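Local coordinates for endo-xylogalacturonan hydrolase A (Aspergillus tubingensis, PDB 4C2L), which degrades xylogalacturonan, the xylose-substituted galacturonan found in the hairy regions of pectin, and needs a xylose-bearing galacturonic acid backbone for activity, at residues V49-G53 with S54-L58; S261-A265 with G266-Y270; A372-P375 with S376-V380. One frame throughout, in Å; residues are numbered along the deposited sequence. Where two conformers were deposited one is given.

Interaction 1 (V49-G53 with S54-L58); sequences VFPEG and STYYL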
loop_
_atom_site.group_PDB
_atom_site.type_symbol
_atom_site.label_atom_id
_atom_site.label_comp_id
_atom_site.label_asym_id
_atom_site.label_seq_id
_atom_site.Cartn_x
_atom_site.Cartn_y
_atom_site.Cartn_z
ATOM N N VAL A 49 -15.880 -12.099 19.244
ATOM C CA VAL A 49 -14.575 -12.436 19.813
ATOM C C VAL A 49 -14.017 -13.713 19.187
ATOM O O VAL A 49 -14.676 -14.748 19.171
ATOM C CB VAL A 49 -14.657 -12.609 21.357
ATOM C CG1 VAL A 49 -13.337 -13.131 21.915
ATOM C CG2 VAL A 49 -15.038 -11.285 22.021
ATOM N N PHE A 50 -12.800 -13.632 18.657
ATOM C CA PHE A 50 -12.053 -14.821 18.308
ATOM C C PHE A 50 -11.037 -15.007 19.428
ATOM O O PHE A 50 -10.061 -14.251 19.490
ATOM C CB PHE A 50 -11.316 -14.623 16.977
ATOM C CG PHE A 50 -12.225 -14.348 15.819
ATOM C CD1 PHE A 50 -12.769 -15.400 15.094
ATOM C CD2 PHE A 50 -12.516 -13.049 15.433
ATOM C CE1 PHE A 50 -13.603 -15.157 14.012
ATOM C CE2 PHE A 50 -13.354 -12.796 14.349
ATOM C CZ PHE A 50 -13.892 -13.858 13.635
ATOM N N PRO A 51 -11.259 -15.994 20.327
ATOM C CA PRO A 51 -10.446 -16.075 21.536
ATOM C C PRO A 51 -8.964 -16.329 21.320
ATOM O O PRO A 51 -8.557 -16.965 20.356
ATOM C CB PRO A 51 -11.036 -17.291 22.277
ATOM C CG PRO A 51 -12.434 -17.390 21.769
ATOM C CD PRO A 51 -12.296 -17.041 20.308
ATOM N N GLU A 52 -8.166 -15.866 22.278
ATOM C CA GLU A 52 -6.747 -16.177 22.290
ATOM C C GLU A 52 -6.522 -17.697 22.224
ATOM O O GLU A 52 -7.211 -18.467 22.896
ATOM C CB GLU A 52 -6.088 -15.548 23.533
ATOM C CG GLU A 52 -4.590 -15.780 23.650
ATOM C CD GLU A 52 -4.227 -16.850 24.678
ATOM O OE1 GLU A 52 -5.131 -17.590 25.140
ATOM O OE2 GLU A 52 -3.026 -16.946 25.039
ATOM N N GLY A 53 -5.584 -18.111 21.383
ATOM C CA GLY A 53 -5.244 -19.514 21.203
ATOM C C GLY A 53 -6.161 -20.263 20.249
ATOM O O GLY A 53 -5.951 -21.449 20.008
ATOM N N SER A 54 -7.184 -19.594 19.721
ATOM C CA SER A 54 -8.096 -20.245 18.760
ATOM C C SER A 54 -7.528 -20.233 17.336
ATOM O O SER A 54 -6.649 -19.423 17.017
ATOM C CB SER A 54 -9.496 -19.622 18.806
ATOM O OG SER A 54 -9.492 -18.280 18.333
ATOM N N THR A 55 -8.006 -21.149 16.495
ATOM C CA THR A 55 -7.710 -21.120 15.058
ATOM C C THR A 55 -9.022 -21.316 14.298
ATOM O O THR A 55 -9.747 -22.298 14.526
ATOM C CB THR A 55 -6.686 -22.195 14.621
ATOM O OG1 THR A 55 -5.431 -21.981 15.295
ATOM C CG2 THR A 55 -6.429 -22.117 13.115
ATOM N N TYR A 56 -9.321 -20.371 13.421
ATOM C CA TYR A 56 -10.496 -20.462 12.558
ATOM C C TYR A 56 -10.023 -20.622 11.125
ATOM O O TYR A 56 -9.021 -20.022 10.732
ATOM C CB TYR A 56 -11.348 -19.202 12.680
ATOM C CG TYR A 56 -12.071 -19.094 14.009
ATOM C CD1 TYR A 56 -11.389 -18.717 15.172
ATOM C CD2 TYR A 56 -13.428 -19.378 14.100
ATOM C CE1 TYR A 56 -12.051 -18.623 16.388
ATOM C CE2 TYR A 56 -14.101 -19.301 15.307
ATOM C CZ TYR A 56 -13.409 -18.918 16.446
ATOM O OH TYR A 56 -14.085 -18.828 17.637
ATOM N N TYR A 57 -10.742 -21.440 10.355
ATOM C CA TYR A 57 -10.377 -21.766 8.989
ATOM C C TYR A 57 -11.379 -21.090 8.098
ATOM O O TYR A 57 -12.567 -21.369 8.177
ATOM C CB TYR A 57 -10.383 -23.291 8.767
ATOM C CG TYR A 57 -9.342 -23.929 9.633
ATOM C CD1 TYR A 57 -7.995 -23.899 9.257
ATOM C CD2 TYR A 57 -9.689 -24.502 10.855
ATOM C CE1 TYR A 57 -7.019 -24.467 10.062
ATOM C CE2 TYR A 57 -8.718 -25.062 11.683
ATOM C CZ TYR A 57 -7.393 -25.043 11.274
ATOM O OH TYR A 57 -6.418 -25.581 12.084
ATOM N N LEU A 58 -10.900 -20.159 7.281
ATOM C CA LEU A 58 -11.793 -19.369 6.462
ATOM C C LEU A 58 -11.593 -19.830 5.034
ATOM O O LEU A 58 -10.573 -19.534 4.417
ATOM C CB LEU A 58 -11.462 -17.878 6.617
ATOM C CG LEU A 58 -11.922 -17.190 7.922
ATOM C CD1 LEU A 58 -11.366 -17.821 9.171
ATOM C CD2 LEU A 58 -11.501 -15.729 7.875
HETATM O O HOH W 1 -5.387 -22.936 17.818
#
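Phe50 and Tyr56 meet through similar first torsions: in each, CG stands anti to the carbonyl carbon and beside the backbone N (chi1 -61° and -71°), which swings the two rings to a common side of the turn between them. The result is a T-shaped stack, with the planes at 87° and the centroids 4.9 Å apart. Phe50 offers its edge and Tyr56 a face, so that Phe50 CD1 rests 3.5 Å from Tyr56 CE1, displaced toward the rim of the tyrosine ring. Pro51 comes up to the edge of that ring, its CD 3.7 Å from Tyr56 OH, while the hydroxyl is hydrogen-bonded to Pro21 O. Between the two aromatic residues the backbone reverses in a type II turn from Pro51 to Ser54, with Gly53 supplying the positive phi of its third position. Pro51 O is gripped twice. Ser54 N donates from above the carbonyl plane at 3.0 Å, whereas Ser54 OG donates in that plane, onto a lone pair, at a short 2.6 Å. A water joins Gly53 O, to which it donates, to Thr55 OG1, and a mannose of the protein's own glycan touches Val49 and Pro51. Leu78 and Ile35 also pack on Phe50. Such a tight turn between successive strands, here 47-50 and 55-58, is a corner of the right-handed parallel beta-helix of family GH28.

Interaction 2 (S261-A265 with G266-Y270); sequences STKAA and GIKTY. With SO4 (sulfate ion), chain H; SO4 (sulfate ion), chain E.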
loop_
_atom_site.group_PDB
_atom_site.type_symbol
_atom_site.label_atom_id
_atom_site.label_comp_id
_atom_site.label_asym_id
_atom_site.label_seq_id
_atom_site.Cartn_x
_atom_site.Cartn_y
_atom_site.Cartn_z
ATOM N N SER A 261 14.484 -1.069 -0.148
ATOM C CA SER A 261 13.360 -0.810 -1.029
ATOM C C SER A 261 13.873 -0.337 -2.403
ATOM O O SER A 261 15.021 0.113 -2.523
ATOM C CB SER A 261 12.400 0.188 -0.363
ATOM O OG SER A 261 11.819 -0.386 0.821
ATOM N N THR A 262 13.058 -0.465 -3.442
ATOM C CA THR A 262 13.531 -0.022 -4.763
ATOM C C THR A 262 13.623 1.502 -4.814
ATOM O O THR A 262 14.491 2.054 -5.480
ATOM C CB THR A 262 12.647 -0.534 -5.919
ATOM O OG1 THR A 262 11.294 -0.140 -5.685
ATOM C CG2 THR A 262 12.736 -2.066 -6.060
ATOM N N LYS A 263 12.701 2.170 -4.137
ATOM C CA LYS A 263 12.780 3.616 -3.882
ATOM C C LYS A 263 12.196 3.829 -2.504
ATOM O O LYS A 263 11.321 3.075 -2.073
ATOM C CB LYS A 263 12.031 4.441 -4.945
ATOM C CG LYS A 263 10.512 4.256 -4.944
ATOM C CD LYS A 263 9.827 5.085 -6.024
ATOM C CE LYS A 263 8.303 4.980 -5.951
ATOM N NZ LYS A 263 7.815 3.644 -6.382
ATOM N N ALA A 264 12.691 4.823 -1.781
ATOM C CA ALA A 264 12.106 5.149 -0.499
ATOM C C ALA A 264 10.755 5.825 -0.728
ATOM O O ALA A 264 9.786 5.582 -0.020
ATOM C CB ALA A 264 13.029 6.055 0.296
ATOM N N ALA A 265 10.697 6.661 -1.752
ATOM C CA ALA A 265 9.482 7.428 -2.015
ATOM C C ALA A 265 9.476 7.861 -3.453
ATOM O O ALA A 265 10.534 7.964 -4.082
ATOM C CB ALA A 265 9.411 8.639 -1.103
ATOM N N GLY A 266 8.288 8.094 -4.005
ATOM C CA GLY A 266 8.249 8.593 -5.368
ATOM C C GLY A 266 6.865 8.861 -5.904
ATOM O O GLY A 266 5.858 8.675 -5.205
ATOM N N ILE A 267 6.857 9.332 -7.149
ATOM C CA ILE A 267 5.644 9.643 -7.899
ATOM C C ILE A 267 5.755 8.968 -9.261
ATOM O O ILE A 267 6.809 9.050 -9.901
ATOM C CB ILE A 267 5.483 11.175 -8.084
ATOM C CG1 ILE A 267 5.370 11.853 -6.706
ATOM C CG2 ILE A 267 4.230 11.475 -8.925
ATOM C CD1 ILE A 267 5.456 13.368 -6.735
ATOM N N LYS A 268 4.683 8.303 -9.712
ATOM C CA LYS A 268 4.701 7.615 -11.001
ATOM C C LYS A 268 3.473 7.997 -11.793
ATOM O O LYS A 268 2.354 7.777 -11.344
ATOM C CB LYS A 268 4.634 6.090 -10.855
ATOM C CG LYS A 268 5.509 5.446 -9.818
ATOM C CD LYS A 268 5.556 3.934 -10.048
ATOM C CE LYS A 268 4.201 3.266 -9.896
ATOM N NZ LYS A 268 4.332 1.815 -9.537
ATOM N N THR A 269 3.666 8.552 -12.984
ATOM C CA THR A 269 2.518 8.899 -13.817
ATOM C C THR A 269 2.744 8.379 -15.232
ATOM O O THR A 269 3.868 8.309 -15.704
ATOM C CB THR A 269 2.261 10.423 -13.846
ATOM O OG1 THR A 269 3.430 11.104 -14.326
ATOM C CG2 THR A 269 1.933 10.944 -12.431
ATOM N N TYR A 270 1.654 8.027 -15.903
ATOM C CA TYR A 270 1.710 7.634 -17.299
ATOM C C TYR A 270 1.961 8.862 -18.170
ATOM O O TYR A 270 1.571 9.966 -17.815
ATOM C CB TYR A 270 0.390 6.991 -17.709
ATOM C CG TYR A 270 0.288 5.536 -17.306
ATOM C CD1 TYR A 270 -0.156 5.170 -16.031
ATOM C CD2 TYR A 270 0.620 4.523 -18.210
ATOM C CE1 TYR A 270 -0.249 3.827 -15.660
ATOM C CE2 TYR A 270 0.525 3.184 -17.850
ATOM C CZ TYR A 270 0.088 2.846 -16.582
ATOM O OH TYR A 270 -0.004 1.508 -16.241
HETATM S S SO4 H . 7.097 -0.483 -9.757
HETATM O O1 SO4 H . 7.929 -1.423 -10.540
HETATM O O2 SO4 H . 6.528 0.535 -10.663
HETATM O O3 SO4 H . 7.970 0.179 -8.764
HETATM O O4 SO4 H . 6.007 -1.196 -9.042
HETATM S S SO4 E . 0.778 0.347 -10.388
HETATM O O1 SO4 E . 1.960 -0.480 -10.065
HETATM O O2 SO4 E . 0.740 0.554 -11.858
HETATM O O3 SO4 E . 0.938 1.605 -9.643
HETATM O O4 SO4 E . -0.452 -0.367 -10.004
#
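Van der Waals contact comes first: the aliphatic end of Lys263 lies over the backbone of Gly266, its CE 3.7 Å from Gly266 CA. Because glycine carries no side chain, the methylene chain can settle on the main chain. Its first three carbons beyond CB run extended before a bend at chi4 (-71°) turns NZ aside, to within 4.3 Å of Lys268 CD.

Hydrogen bonding holds the tip of Lys263. Its buried NZ is bonded to Ser236 OG and to His233 O, which ties it to the main chain of an active-site residue by similarity. The contact sits where the chain turns a corner at Ala264 and Ala265 and enters strand 266-269, within the third PbH1 repeat of the parallel beta-helix.

Electrostatics dominate at Lys268, whose chain bends at chi3 (-63°). Its NZ donates to O2 of the chain H sulfate at 2.8 Å and makes weak bonds to O1 and O3 of the chain E sulfate. The sulfates, probably from the crystallisation liquor, also engage Ser239 N and His233 ND1, consistent with a cleft suited to an acidic polymer. The like-charged Lys263 NZ and Lys268 NZ, 5.0 Å apart, do not touch, and the sulfates would probably offset some of Lys268's charge.

Interaction 3 (A372-P375 with S376-V380); sequences ANTP and SDLGV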
loop_
_atom_site.group_PDB
_atom_site.type_symbol
_atom_site.label_atom_id
_atom_site.label_comp_id
_atom_site.label_asym_id
_atom_site.label_seq_id
_atom_site.Cartn_x
_atom_site.Cartn_y
_atom_site.Cartn_z
ATOM N N ALA A 372 15.210 15.958 -14.873
ATOM C CA ALA A 372 14.693 16.493 -16.122
ATOM C C ALA A 372 13.462 17.316 -15.775
ATOM O O ALA A 372 12.614 16.867 -14.992
ATOM C CB ALA A 372 14.332 15.373 -17.087
ATOM N N ASN A 373 13.390 18.539 -16.311
ATOM C CA ASN A 373 12.202 19.391 -16.162
ATOM C C ASN A 373 11.886 19.781 -14.717
ATOM O O ASN A 373 10.725 19.980 -14.359
ATOM C CB ASN A 373 10.982 18.749 -16.838
ATOM C CG ASN A 373 11.226 18.455 -18.293
ATOM O OD1 ASN A 373 11.411 19.382 -19.094
ATOM N ND2 ASN A 373 11.243 17.169 -18.656
ATOM N N THR A 374 12.936 19.893 -13.907
ATOM C CA THR A 374 12.815 20.282 -12.515
ATOM C C THR A 374 12.952 21.792 -12.396
ATOM O O THR A 374 13.607 22.427 -13.233
ATOM C CB THR A 374 13.880 19.588 -11.634
ATOM O OG1 THR A 374 15.174 19.766 -12.220
ATOM C CG2 THR A 374 13.590 18.079 -11.514
ATOM N N PRO A 375 12.323 22.378 -11.375
ATOM C CA PRO A 375 12.249 23.836 -11.236
ATOM C C PRO A 375 13.539 24.470 -10.705
ATOM O O PRO A 375 14.378 23.798 -10.105
ATOM C CB PRO A 375 11.136 24.028 -10.211
ATOM C CG PRO A 375 11.177 22.788 -9.379
ATOM C CD PRO A 375 11.552 21.689 -10.321
ATOM N N SER A 376 13.669 25.776 -10.906
ATOM C CA SER A 376 14.864 26.498 -10.457
ATOM C C SER A 376 15.023 26.510 -8.940
ATOM O O SER A 376 16.127 26.699 -8.440
ATOM C CB SER A 376 14.857 27.932 -11.011
ATOM O OG SER A 376 13.601 28.550 -10.761
ATOM N N ASP A 377 13.944 26.301 -8.201
ATOM C CA ASP A 377 14.043 26.352 -6.740
ATOM C C ASP A 377 13.971 24.946 -6.128
ATOM O O ASP A 377 13.450 24.764 -5.025
ATOM C CB ASP A 377 12.945 27.260 -6.154
ATOM C CG ASP A 377 11.519 26.696 -6.366
ATOM O OD1 ASP A 377 11.320 25.843 -7.260
ATOM O OD2 ASP A 377 10.592 27.120 -5.637
ATOM N N LEU A 378 14.473 23.955 -6.862
ATOM C CA LEU A 378 14.376 22.551 -6.425
ATOM C C LEU A 378 14.976 22.324 -5.037
ATOM O O LEU A 378 14.353 21.686 -4.188
ATOM C CB LEU A 378 15.030 21.623 -7.439
ATOM C CG LEU A 378 14.978 20.129 -7.101
ATOM C CD1 LEU A 378 13.541 19.627 -7.143
ATOM C CD2 LEU A 378 15.854 19.366 -8.078
ATOM N N GLY A 379 16.187 22.834 -4.817
ATOM C CA GLY A 379 16.821 22.750 -3.505
ATOM C C GLY A 379 18.008 21.815 -3.392
ATOM O O GLY A 379 18.628 21.745 -2.337
ATOM N N VAL A 380 18.308 21.079 -4.462
ATOM C CA VAL A 380 19.515 20.254 -4.565
ATOM C C VAL A 380 20.119 20.445 -5.956
ATOM O O VAL A 380 19.409 20.799 -6.901
ATOM C CB VAL A 380 19.254 18.739 -4.330
ATOM C CG1 VAL A 380 18.724 18.481 -2.925
ATOM C CG2 VAL A 380 18.327 18.150 -5.388
#
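The carboxylate of Asp377 and the pyrrolidine ring of Pro375 meet edge to edge, without stacking: a single oxygen, OD1, makes the approach. It lies 3.5 Å from Pro375 CB and 3.7 Å from Pro375 CG, beside the CB-CG edge and near the mean plane of the ring, and Pro375 CB in turn sits close to the plane of the carboxylate. The side chains come together at a slant. A first torsion of 66°, which sets CG between the backbone N and the carbonyl carbon, brings OD1 back to the rim of the proline ring although the CB of Asp377 points away from it. Farther round, Leu378 CD1 stands off the ring plane on the CD side, a loose apolar contact of 4.3 Å to Pro375 CD.

The backbone explains why these groups are neighbours. Residues Pro375 to Leu378 make a type I turn, closed by a weak hydrogen bond of 3.2 Å from Leu378 N to Pro375 O, whose N-H...O angle is only 134°. Leu378 then points inward, and its other methyl, CD2, lies 4.1 Å from Thr374 CB. This leucine is buried, packing on Leu343, Ile353, Ile355 and Cys371, while Ser376 and Asp377 stay on the surface. The loop follows strand 368-372 and leads to strand 383-384 at the C-terminal end of the beta-helix, and the disulfide between Cys371 and Cys382 ties its two ends together.

Chemically, the contact divides into two layers: an outer one of exposed polar groups round a weakly bonded turn, and an inner one of carbon contacts. With a single weak backbone bond and no salt bridge between the two segments, the loop is probably held to the coil chiefly by the buried leucine, its backbone bond with Ile355 and the disulfide.

How the interactions relate
Three places along one solenoid are sampled, in the order interaction 1, interaction 2, interaction 3 along the chain. Interaction 1 lies near the N-terminal end, on strands 47-50 and 55-58, and interaction 3 near the C-terminal end, between strands 368-372 and 383-384; their centres are about 54 Å apart. Interaction 2, its centre about 18 Å from that of interaction 3 and about 38 Å from that of interaction 1, shares with interaction 3 the side of the chain's centre opposite interaction 1. None touches another. Strands 266-269, 368-372 and 383-384 belong to one parallel sheet, whereas the strands of interaction 1 lie in other faces. Interactions 1 and 3 thus belong to turns near the coil's two ends, while interaction 2 adjoins residues thought to be catalytic.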